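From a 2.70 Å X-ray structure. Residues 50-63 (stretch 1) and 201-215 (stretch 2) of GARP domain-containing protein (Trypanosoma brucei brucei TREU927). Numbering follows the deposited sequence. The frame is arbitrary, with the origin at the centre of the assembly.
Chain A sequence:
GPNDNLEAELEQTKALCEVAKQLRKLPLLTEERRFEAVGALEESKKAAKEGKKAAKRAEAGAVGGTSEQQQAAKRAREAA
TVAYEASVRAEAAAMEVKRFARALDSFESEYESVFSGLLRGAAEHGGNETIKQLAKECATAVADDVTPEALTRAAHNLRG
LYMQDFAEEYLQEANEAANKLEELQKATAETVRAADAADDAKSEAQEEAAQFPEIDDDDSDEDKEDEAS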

ATOM      1  N   GLU A  50      -6.679  33.666   0.747  1.00 44.90           N
ATOM      2  CA  GLU A  50      -6.247  34.754  -0.129  1.00 48.03           C
ATOM      3  C   GLU A  50      -7.389  35.277  -0.992  1.00 52.87           C
ATOM      4  O   GLU A  50      -7.491  36.492  -1.189  1.00 55.83           O
ATOM      5  CB  GLU A  50      -5.058  34.327  -1.005  1.00 51.04           C
ATOM      6  CG  GLU A  50      -3.743  34.219  -0.250  1.00 68.86           C
ATOM      7  CD  GLU A  50      -2.515  34.158  -1.140  1.00106.37           C
ATOM      8  OE1 GLU A  50      -1.848  35.208  -1.303  1.00118.67           O
ATOM      9  OE2 GLU A  50      -2.223  33.062  -1.675  1.00 94.82           O
ATOM     10  N   GLY A  51      -8.235  34.368  -1.488  1.00 46.35           N
ATOM     11  CA  GLY A  51      -9.411  34.691  -2.293  1.00 44.84           C
ATOM     12  C   GLY A  51     -10.426  35.505  -1.508  1.00 47.35           C
ATOM     13  O   GLY A  51     -11.023  36.430  -2.052  1.00 48.63           O
ATOM     14  N   LYS A  52     -10.605  35.174  -0.213  1.00 42.36           N
ATOM     15  CA  LYS A  52     -11.498  35.845   0.735  1.00 43.86           C
ATOM     16  C   LYS A  52     -11.006  37.266   0.984  1.00 56.26           C
ATOM     17  O   LYS A  52     -11.823  38.185   1.090  1.00 59.85           O
ATOM     18  CB  LYS A  52     -11.521  35.056   2.057  1.00 45.43           C
ATOM     19  CG  LYS A  52     -12.371  35.616   3.205  1.00 55.80           C
ATOM     20  CD  LYS A  52     -12.496  34.547   4.283  1.00 65.78           C
ATOM     21  CE  LYS A  52     -12.743  35.030   5.685  1.00 79.44           C
ATOM     22  NZ  LYS A  52     -12.942  33.875   6.606  1.00 80.02           N
ATOM     23  N   LYS A  53      -9.675  37.436   1.101  1.00 54.71           N
ATOM     24  CA  LYS A  53      -9.050  38.728   1.320  1.00 57.48           C
ATOM     25  C   LYS A  53      -9.305  39.636   0.102  1.00 62.84           C
ATOM     26  O   LYS A  53      -9.798  40.749   0.286  1.00 65.61           O
ATOM     27  CB  LYS A  53      -7.563  38.533   1.710  1.00 61.60           C
ATOM     28  CG  LYS A  53      -6.493  39.422   1.048  1.00 70.70           C
ATOM     29  CD  LYS A  53      -5.296  38.596   0.502  1.00 80.25           C
ATOM     30  CE  LYS A  53      -4.397  37.974   1.560  1.00 92.02           C
ATOM     31  NZ  LYS A  53      -3.181  37.347   0.967  1.00104.00           N
ATOM     32  N   ALA A  54      -9.096  39.116  -1.124  1.00 56.86           N
ATOM     33  CA  ALA A  54      -9.305  39.826  -2.392  1.00 58.20           C
ATOM     34  C   ALA A  54     -10.763  40.296  -2.542  1.00 62.79           C
ATOM     35  O   ALA A  54     -11.005  41.444  -2.923  1.00 64.24           O
ATOM     36  CB  ALA A  54      -8.911  38.928  -3.559  1.00 58.55           C
ATOM     37  N   ALA A  55     -11.726  39.415  -2.195  1.00 57.24           N
ATOM     38  CA  ALA A  55     -13.155  39.682  -2.251  1.00 56.01           C
ATOM     39  C   ALA A  55     -13.493  40.799  -1.293  1.00 63.26           C
ATOM     40  O   ALA A  55     -14.351  41.612  -1.608  1.00 64.28           O
ATOM     41  CB  ALA A  55     -13.934  38.439  -1.883  1.00 53.47           C
ATOM     42  N   LYS A  56     -12.799  40.863  -0.146  1.00 60.90           N
ATOM     43  CA  LYS A  56     -12.999  41.897   0.863  1.00 62.32           C
ATOM     44  C   LYS A  56     -12.428  43.247   0.415  1.00 69.71           C
ATOM     45  O   LYS A  56     -13.046  44.280   0.661  1.00 70.98           O
ATOM     46  CB  LYS A  56     -12.443  41.461   2.222  1.00 64.82           C
ATOM     47  CG  LYS A  56     -13.436  40.625   3.038  1.00 72.87           C
ATOM     48  CD  LYS A  56     -12.829  40.229   4.392  1.00 83.26           C
ATOM     49  CE  LYS A  56     -13.630  39.204   5.156  1.00 90.15           C
ATOM     50  NZ  LYS A  56     -12.845  38.651   6.295  1.00 96.39           N
ATOM     51  N   ARG A  57     -11.281  43.232  -0.283  1.00 67.78           N
ATOM     52  CA  ARG A  57     -10.607  44.406  -0.858  1.00 70.35           C
ATOM     53  C   ARG A  57     -11.467  44.976  -2.010  1.00 76.93           C
ATOM     54  O   ARG A  57     -11.568  46.196  -2.156  1.00 79.91           O
ATOM     55  CB  ARG A  57      -9.192  44.004  -1.339  1.00 67.00           C
ATOM     56  CG  ARG A  57      -8.486  44.994  -2.245  1.00 70.02           C
ATOM     57  CD  ARG A  57      -7.140  44.469  -2.687  1.00 77.12           C
ATOM     58  NE  ARG A  57      -6.550  45.297  -3.740  1.00 88.27           N
ATOM     59  CZ  ARG A  57      -5.371  45.065  -4.314  1.00101.21           C
ATOM     60  NH1 ARG A  57      -4.914  45.879  -5.260  1.00 77.31           N
ATOM     61  NH2 ARG A  57      -4.638  44.019  -3.944  1.00 92.25           N
ATOM     62  N   ALA A  58     -12.089  44.090  -2.811  1.00 72.23           N
ATOM     63  CA  ALA A  58     -12.964  44.487  -3.911  1.00 72.61           C
ATOM     64  C   ALA A  58     -14.289  45.089  -3.413  1.00 75.64           C
ATOM     65  O   ALA A  58     -14.704  46.136  -3.904  1.00 76.94           O
ATOM     66  CB  ALA A  58     -13.221  43.309  -4.836  1.00 71.54           C
ATOM     67  N   GLU A  59     -14.927  44.440  -2.433  1.00 69.88           N
ATOM     68  CA  GLU A  59     -16.200  44.862  -1.856  1.00 69.11           C
ATOM     69  C   GLU A  59     -16.105  46.210  -1.162  1.00 76.18           C
ATOM     70  O   GLU A  59     -16.989  47.041  -1.351  1.00 77.28           O
ATOM     71  CB  GLU A  59     -16.775  43.772  -0.945  1.00 67.54           C
ATOM     72  CG  GLU A  59     -17.331  42.603  -1.751  1.00 76.27           C
ATOM     73  CD  GLU A  59     -17.797  41.363  -1.016  1.00 84.84           C
ATOM     74  OE1 GLU A  59     -17.236  41.036   0.055  1.00 71.58           O
ATOM     75  OE2 GLU A  59     -18.721  40.704  -1.542  1.00 73.70           O
ATOM     76  N   ALA A  60     -15.014  46.452  -0.418  1.00 74.04           N
ATOM     77  CA  ALA A  60     -14.749  47.731   0.251  1.00 76.20           C
ATOM     78  C   ALA A  60     -14.436  48.821  -0.797  1.00 83.03           C
ATOM     79  O   ALA A  60     -14.884  49.960  -0.653  1.00 84.05           O
ATOM     80  CB  ALA A  60     -13.593  47.582   1.222  1.00 77.67           C
ATOM     81  N   GLY A  61     -13.709  48.439  -1.850  1.00 80.47           N
ATOM     82  CA  GLY A  61     -13.346  49.315  -2.957  1.00 83.42           C
ATOM     83  C   GLY A  61     -14.512  49.767  -3.820  1.00 88.56           C
ATOM     84  O   GLY A  61     -14.570  50.931  -4.219  1.00 91.41           O
ATOM     85  N   ALA A  62     -15.458  48.855  -4.106  1.00 83.42           N
ATOM     86  CA  ALA A  62     -16.638  49.112  -4.938  1.00 83.22           C
ATOM     87  C   ALA A  62     -17.787  49.836  -4.230  1.00 88.13           C
ATOM     88  O   ALA A  62     -18.785  50.133  -4.891  1.00 87.95           O
ATOM     89  CB  ALA A  62     -17.135  47.819  -5.558  1.00 81.40           C
ATOM     90  N   VAL A  63     -17.656  50.136  -2.911  1.00 86.04           N
ATOM     91  CA  VAL A  63     -18.661  50.883  -2.131  1.00 86.94           C
ATOM     92  C   VAL A  63     -18.762  52.293  -2.729  1.00 95.91           C
ATOM     93  O   VAL A  63     -17.771  53.041  -2.731  1.00 97.86           O
ATOM     94  CB  VAL A  63     -18.370  50.895  -0.598  1.00 90.71           C
ATOM     95  CG1 VAL A  63     -19.188  51.959   0.130  1.00 91.38           C
ATOM     96  CG2 VAL A  63     -18.622  49.526   0.020  1.00 87.41           C
ATOM     97  N   ALA A 201      -9.282  30.090  -8.911  1.00 46.16           N
ATOM     98  CA  ALA A 201     -10.316  30.952  -8.347  1.00 44.67           C
ATOM     99  C   ALA A 201      -9.684  32.083  -7.533  1.00 49.33           C
ATOM    100  O   ALA A 201     -10.116  33.218  -7.676  1.00 50.09           O
ATOM    101  CB  ALA A 201     -11.280  30.140  -7.491  1.00 42.41           C
ATOM    102  N   LYS A 202      -8.662  31.788  -6.689  1.00 46.08           N
ATOM    103  CA  LYS A 202      -7.911  32.785  -5.902  1.00 47.41           C
ATOM    104  C   LYS A 202      -7.369  33.862  -6.856  1.00 56.96           C
ATOM    105  O   LYS A 202      -7.537  35.053  -6.602  1.00 59.67           O
ATOM    106  CB  LYS A 202      -6.732  32.116  -5.148  1.00 48.82           C
ATOM    107  CG  LYS A 202      -5.614  33.091  -4.732  1.00 60.13           C
ATOM    108  CD  LYS A 202      -4.281  32.410  -4.451  1.00 65.09           C
ATOM    109  CE  LYS A 202      -3.431  32.225  -5.688  1.00 72.57           C
ATOM    110  NZ  LYS A 202      -2.236  31.382  -5.408  1.00 80.91           N
ATOM    111  N   SER A 203      -6.735  33.422  -7.958  1.00 54.12           N
ATOM    112  CA  SER A 203      -6.164  34.264  -8.991  1.00 57.14           C
ATOM    113  C   SER A 203      -7.212  35.104  -9.691  1.00 63.28           C
ATOM    114  O   SER A 203      -6.930  36.261  -9.986  1.00 68.48           O
ATOM    115  CB  SER A 203      -5.408  33.409  -9.996  1.00 62.06           C
ATOM    116  OG  SER A 203      -4.266  32.833  -9.381  1.00 71.30           O
ATOM    117  N   GLU A 204      -8.416  34.556  -9.942  1.00 56.65           N
ATOM    118  CA  GLU A 204      -9.514  35.296 -10.571  1.00 57.29           C
ATOM    119  C   GLU A 204     -10.015  36.386  -9.619  1.00 59.30           C
ATOM    120  O   GLU A 204     -10.286  37.487 -10.072  1.00 61.46           O
ATOM    121  CB  GLU A 204     -10.655  34.363 -11.012  1.00 57.28           C
ATOM    122  CG  GLU A 204     -11.637  35.020 -11.984  1.00 77.20           C
ATOM    123  CD  GLU A 204     -12.727  34.151 -12.607  1.00109.02           C
ATOM    124  OE1 GLU A 204     -12.463  32.957 -12.889  1.00107.41           O
ATOM    125  OE2 GLU A 204     -13.841  34.678 -12.841  1.00 99.28           O
ATOM    126  N   ALA A 205     -10.080  36.099  -8.304  1.00 52.53           N
ATOM    127  CA  ALA A 205     -10.481  37.053  -7.264  1.00 51.96           C
ATOM    128  C   ALA A 205      -9.434  38.156  -7.134  1.00 60.12           C
ATOM    129  O   ALA A 205      -9.794  39.327  -7.111  1.00 61.59           O
ATOM    130  CB  ALA A 205     -10.672  36.344  -5.929  1.00 49.69           C
ATOM    131  N   GLN A 206      -8.145  37.789  -7.107  1.00 59.14           N
ATOM    132  CA  GLN A 206      -7.017  38.724  -7.012  1.00 62.86           C
ATOM    133  C   GLN A 206      -6.887  39.677  -8.219  1.00 72.42           C
ATOM    134  O   GLN A 206      -6.472  40.826  -8.040  1.00 75.11           O
ATOM    135  CB  GLN A 206      -5.706  37.955  -6.778  1.00 64.26           C
ATOM    136  CG  GLN A 206      -5.544  37.429  -5.340  1.00 66.68           C
ATOM    137  CD  GLN A 206      -4.201  36.777  -5.102  1.00 70.09           C
ATOM    138  OE1 GLN A 206      -3.546  36.253  -6.025  1.00 59.87           O
ATOM    139  NE2 GLN A 206      -3.778  36.792  -3.840  1.00 59.71           N
ATOM    140  N   GLU A 207      -7.244  39.212  -9.439  1.00 70.52           N
ATOM    141  CA  GLU A 207      -7.187  40.013 -10.675  1.00 74.50           C
ATOM    142  C   GLU A 207      -8.292  41.075 -10.750  1.00 80.85           C
ATOM    143  O   GLU A 207      -8.047  42.186 -11.228  1.00 85.09           O
ATOM    144  CB  GLU A 207      -7.236  39.113 -11.917  1.00 76.12           C
ATOM    145  CG  GLU A 207      -5.874  38.912 -12.563  1.00 90.98           C
ATOM    146  CD  GLU A 207      -5.368  37.481 -12.627  1.00105.11           C
ATOM    147  OE1 GLU A 207      -6.121  36.604 -13.113  1.00 75.75           O
ATOM    148  OE2 GLU A 207      -4.209  37.242 -12.213  1.00101.90           O
ATOM    149  N   GLU A 208      -9.507  40.721 -10.296  1.00 74.24           N
ATOM    150  CA  GLU A 208     -10.677  41.603 -10.267  1.00 73.93           C
ATOM    151  C   GLU A 208     -10.489  42.659  -9.181  1.00 80.12           C
ATOM    152  O   GLU A 208     -10.983  43.779  -9.342  1.00 81.73           O
ATOM    153  CB  GLU A 208     -11.965  40.811  -9.974  1.00 71.31           C
ATOM    154  CG  GLU A 208     -12.208  39.594 -10.847  1.00 75.89           C
ATOM    155  CD  GLU A 208     -12.915  39.775 -12.175  1.00 96.96           C
ATOM    156  OE1 GLU A 208     -13.274  38.738 -12.779  1.00 88.59           O
ATOM    157  OE2 GLU A 208     -13.114  40.932 -12.615  1.00 91.39           O
ATOM    158  N   ALA A 209      -9.799  42.293  -8.067  1.00 76.27           N
ATOM    159  CA  ALA A 209      -9.557  43.198  -6.939  1.00 77.52           C
ATOM    160  C   ALA A 209      -8.313  44.081  -7.096  1.00 87.63           C
ATOM    161  O   ALA A 209      -8.059  44.932  -6.234  1.00 88.92           O
ATOM    162  CB  ALA A 209      -9.485  42.414  -5.641  1.00 75.20           C
ATOM    163  N   ALA A 210      -7.553  43.890  -8.193  1.00 87.06           N
ATOM    164  CA  ALA A 210      -6.322  44.626  -8.476  1.00 91.06           C
ATOM    165  C   ALA A 210      -6.534  46.142  -8.597  1.00 98.92           C
ATOM    166  O   ALA A 210      -5.667  46.919  -8.181  1.00101.54           O
ATOM    167  CB  ALA A 210      -5.667  44.077  -9.732  1.00 93.27           C
ATOM    168  N   GLN A 211      -7.701  46.552  -9.123  1.00 94.89           N
ATOM    169  CA  GLN A 211      -8.060  47.956  -9.331  1.00 97.07           C
ATOM    170  C   GLN A 211      -8.340  48.745  -8.038  1.00101.68           C
ATOM    171  O   GLN A 211      -8.252  49.972  -8.065  1.00105.07           O
ATOM    172  CB  GLN A 211      -9.241  48.071 -10.316  1.00 97.76           C
ATOM    173  CG  GLN A 211     -10.574  47.535  -9.806  1.00101.57           C
ATOM    174  CD  GLN A 211     -11.618  47.465 -10.894  1.00114.59           C
ATOM    175  OE1 GLN A 211     -12.411  48.394 -11.120  1.00105.81           O
ATOM    176  NE2 GLN A 211     -11.628  46.355 -11.611  1.00105.90           N
ATOM    177  N   PHE A 212      -8.670  48.059  -6.923  1.00 95.07           N
ATOM    178  CA  PHE A 212      -9.040  48.688  -5.645  1.00 94.38           C
ATOM    179  C   PHE A 212      -7.887  48.830  -4.608  1.00 99.36           C
ATOM    180  O   PHE A 212      -6.855  48.171  -4.760  1.00 98.59           O
ATOM    181  CB  PHE A 212     -10.231  47.941  -5.020  1.00 92.11           C
ATOM    182  CG  PHE A 212     -11.378  47.647  -5.958  1.00 92.62           C
ATOM    183  CD1 PHE A 212     -12.284  48.644  -6.316  1.00 96.85           C
ATOM    184  CD2 PHE A 212     -11.567  46.369  -6.467  1.00 92.28           C
ATOM    185  CE1 PHE A 212     -13.357  48.362  -7.169  1.00 96.60           C
ATOM    186  CE2 PHE A 212     -12.648  46.085  -7.306  1.00 93.99           C
ATOM    187  CZ  PHE A 212     -13.533  47.082  -7.653  1.00 93.37           C
ATOM    188  N   PRO A 213      -8.036  49.672  -3.542  1.00 97.44           N
ATOM    189  CA  PRO A 213      -6.952  49.793  -2.552  1.00 98.76           C
ATOM    190  C   PRO A 213      -6.911  48.627  -1.554  1.00100.67           C
ATOM    191  O   PRO A 213      -7.966  48.126  -1.145  1.00 97.75           O
ATOM    192  CB  PRO A 213      -7.281  51.108  -1.822  1.00102.14           C
ATOM    193  CG  PRO A 213      -8.484  51.687  -2.503  1.00105.84           C
ATOM    194  CD  PRO A 213      -9.161  50.562  -3.186  1.00 98.53           C
ATOM    195  N   GLU A 214      -5.695  48.230  -1.126  1.00 98.40           N
ATOM    196  CA  GLU A 214      -5.465  47.171  -0.126  1.00 96.18           C
ATOM    197  C   GLU A 214      -5.860  47.695   1.289  1.00101.27           C
ATOM    198  O   GLU A 214      -5.980  48.911   1.469  1.00104.09           O
ATOM    199  CB  GLU A 214      -3.975  46.735  -0.129  1.00 99.30           C
ATOM    200  CG  GLU A 214      -3.474  46.145  -1.445  1.00110.09           C
ATOM    201  CD  GLU A 214      -2.017  45.724  -1.559  1.00131.65           C
ATOM    202  OE1 GLU A 214      -1.155  46.307  -0.863  1.00125.55           O
ATOM    203  OE2 GLU A 214      -1.736  44.814  -2.372  1.00124.85           O
ATOM    204  N   ILE A 215      -6.051  46.804   2.291  1.00 95.27           N
ATOM    205  CA  ILE A 215      -6.359  47.282   3.653  1.00113.46           C
ATOM    206  C   ILE A 215      -5.116  47.167   4.564  1.00146.03           C
ATOM    207  O   ILE A 215      -3.977  47.109   4.088  1.00105.57           O
ATOM    208  CB  ILE A 215      -7.644  46.689   4.312  1.00112.71           C
ATOM    209  CG1 ILE A 215      -7.451  45.226   4.776  1.00110.45           C
ATOM    210  CG2 ILE A 215      -8.874  46.846   3.419  1.00110.80           C
ATOM    211  CD1 ILE A 215      -7.394  45.055   6.308  1.00116.04           C
TER

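Where two helices lie close together, small residues often line the seam, while longer side chains can add contacts at its margins. The pairing of residues 50-63 with 201-215 is a compact example. The helices run in nearly the same direction, at 22°, with axes approaching to 8.3 Å, and Gly51 CA sits 4.3 Å from Lys202 CA. Further along, alanines fill the seam: Ala54 CB meets Ala205 CB at 3.9 Å and Ala209 CB at 4.1 Å, while Ala58 CB lies 3.9 Å from Ala209 CB.

Ala209 to Phe212 form a type I turn, and here the two residues with the most covered surface take over. Arg57, its side chain extended (chi1 to chi3 all t), reaches the carbonyl of Phe212. Arg57 NE and Arg57 NH1 both donate hydrogen bonds to Phe212 O, at 3.1 and 3.0 Å, so one acceptor lies at the edge of the guanidinium. Ala209 O is closer still to NE of Arg57, at 2.9 Å, but it lies over a face of the group, where no N-H points, and no hydrogen bond forms. Glu214 packs its CG over the opposite face, and Glu214 OE2 forms a salt bridge with Arg57 NH2 at 3.4 Å; that oxygen is well out of plane, so the attraction is one of charge alone.

Phe212 complements this polar grip with an apolar one. The Phe212 ring lies against the first stretch, with Phe212 CE2 3.8 Å from Ala58 CB, Phe212 CE1 4.1 Å from Ala62 CB and Phe212 CD1 3.5 Å from Gly61 C. Gly61 makes the fit possible: a CB there would fall 2.5 Å from Phe212 CD1, a clash. Phe212 thus meets the first stretch twice, accepting hydrogen bonds from Arg57 at its carbonyl and packing its ring on Ala58, Gly61 and Ala62.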